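Side-chain contact in HTH-type transcriptional regulator yiaJ (Escherichia coli, PDB 1YSQ), which represses transcription of the yiaKLMNOPQRS operon, whose products may serve the use of 2,3-diketo-L-gulonate, and is represented here by its C-terminal, IclR-type domain: residues 137-140 with 144-147. Sequence-based numbering, arbitrary orientation.
Sequences VFDI and VPYA. With PO4 (phosphate ion), chain D.
V137 and Y146 form the last pairing before strands 130-137 and 146-153 part. The backbone N of V137 gives a hydrogen bond to Y146 O at 2.9 Å; its N-H...O angle is 158°, and the donor stands 37° out of the carbonyl plane rather than on a lone pair. Their side chains leave the same face of the sheet, CB to CB 4.0 Å apart, but the phenol of Y146 runs off from the segment 137-140, so the two meet only at their roots. V137 itself is buried, with F31 of strand 28-35, on the far side of strand 146-153, and I176 and S177 of helix 162-182 packed around it.

Beyond this pair the strands separate. P145 brings CD to 3.3 Å from V137 O, and its ring lies loosely beside CB of D139. On the other side of the hairpin, V144 reaches F138: with CG1 anti to the backbone N (chi1 -176°), the other methyl, CG2, is turned to the ring and sits 3.6 Å from CE1, at an oblique approach. F76 meets the same ring edge-to-face, while I72 and Y73 of helix 68-75 pack against V144.

Toward the tip the contact slackens. The carboxylate of D139 turns back into the loop, where OD1 accepts the N-H of H141 and OD2 forms a salt bridge with R143. A phosphate ion, probably from the crystallisation liquor, lies by V144, whose N donates to O3 at 3.0 Å. This is a beta-hairpin whose strands 130-137 and 146-153, adjacent in the antiparallel sheet, are joined by the loop 138-145, in the GAF-like, C-terminal domain of an IclR-family regulator.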
loop_
_atom_site.group_PDB
_atom_site.type_symbol
_atom_site.label_atom_id
_atom_site.label_comp_id
_atom_site.label_asym_id
_atom_site.label_seq_id
_atom_site.Cartn_x
_atom_site.Cartn_y
_atom_site.Cartn_z
ATOM N N VAL A 137 8.758 0.375 0.320
ATOM C CA VAL A 137 9.955 0.650 -0.475
ATOM C C VAL A 137 10.902 1.312 0.518
ATOM O O VAL A 137 10.602 2.381 1.045
ATOM C CB VAL A 137 9.673 1.619 -1.655
ATOM C CG1 VAL A 137 10.985 2.043 -2.375
ATOM C CG2 VAL A 137 8.679 0.992 -2.622
ATOM N N PHE A 138 12.010 0.653 0.830
ATOM C CA PHE A 138 12.902 1.164 1.870
ATOM C C PHE A 138 13.905 2.160 1.293
ATOM O O PHE A 138 14.376 1.978 0.164
ATOM C CB PHE A 138 13.663 -0.006 2.528
ATOM C CG PHE A 138 12.796 -0.889 3.397
ATOM C CD1 PHE A 138 12.361 -0.448 4.650
ATOM C CD2 PHE A 138 12.435 -2.169 2.963
ATOM C CE1 PHE A 138 11.560 -1.270 5.470
ATOM C CE2 PHE A 138 11.634 -3.005 3.764
ATOM C CZ PHE A 138 11.196 -2.540 5.031
ATOM N N ASP A 139 14.248 3.191 2.059
ATOM C CA ASP A 139 15.434 3.986 1.714
ATOM C C ASP A 139 16.700 3.305 2.274
ATOM O O ASP A 139 16.612 2.235 2.891
ATOM C CB ASP A 139 15.305 5.460 2.126
ATOM C CG ASP A 139 15.341 5.687 3.649
ATOM O OD1 ASP A 139 15.755 4.794 4.440
ATOM O OD2 ASP A 139 14.977 6.778 4.141
ATOM N N ILE A 140 17.867 3.911 2.050
ATOM C CA ILE A 140 19.139 3.314 2.484
ATOM C C ILE A 140 19.210 3.094 3.997
ATOM O O ILE A 140 19.962 2.235 4.465
ATOM C CB ILE A 140 20.370 4.139 1.986
ATOM C CG1 ILE A 140 20.189 5.633 2.274
ATOM C CG2 ILE A 140 20.645 3.867 0.489
ATOM C CD1 ILE A 140 21.501 6.385 2.481
ATOM N N VAL A 144 10.763 4.123 5.415
ATOM C CA VAL A 144 9.797 3.770 4.375
ATOM C C VAL A 144 9.147 5.043 3.774
ATOM O O VAL A 144 8.087 5.484 4.218
ATOM C CB VAL A 144 8.699 2.812 4.933
ATOM C CG1 VAL A 144 7.742 2.354 3.807
ATOM C CG2 VAL A 144 9.335 1.590 5.643
ATOM N N PRO A 145 9.815 5.667 2.816
ATOM C CA PRO A 145 9.268 6.870 2.175
ATOM C C PRO A 145 8.118 6.591 1.188
ATOM O O PRO A 145 7.299 7.487 0.953
ATOM C CB PRO A 145 10.503 7.462 1.464
ATOM C CG PRO A 145 11.318 6.256 1.115
ATOM C CD PRO A 145 11.175 5.354 2.330
ATOM N N TYR A 146 8.059 5.377 0.634
ATOM C CA TYR A 146 7.114 5.030 -0.445
ATOM C C TYR A 146 6.635 3.605 -0.221
ATOM O O TYR A 146 7.250 2.847 0.525
ATOM C CB TYR A 146 7.756 5.106 -1.843
ATOM C CG TYR A 146 8.458 6.405 -2.110
ATOM C CD1 TYR A 146 7.738 7.559 -2.424
ATOM C CD2 TYR A 146 9.841 6.494 -2.012
ATOM C CE1 TYR A 146 8.385 8.766 -2.632
ATOM C CE2 TYR A 146 10.492 7.700 -2.232
ATOM C CZ TYR A 146 9.761 8.817 -2.535
ATOM O OH TYR A 146 10.415 9.993 -2.749
ATOM N N ALA A 147 5.548 3.247 -0.894
ATOM C CA ALA A 147 4.995 1.907 -0.779
ATOM C C ALA A 147 4.282 1.565 -2.082
ATOM O O ALA A 147 3.868 2.457 -2.834
ATOM C CB ALA A 147 4.031 1.836 0.420
HETATM P P PO4 D . 7.785 5.663 7.813
HETATM O O1 PO4 D . 7.045 5.791 6.497
HETATM O O2 PO4 D . 7.337 4.406 8.537
HETATM O O3 PO4 D . 9.279 5.636 7.562
HETATM O O4 PO4 D . 7.391 6.864 8.646
#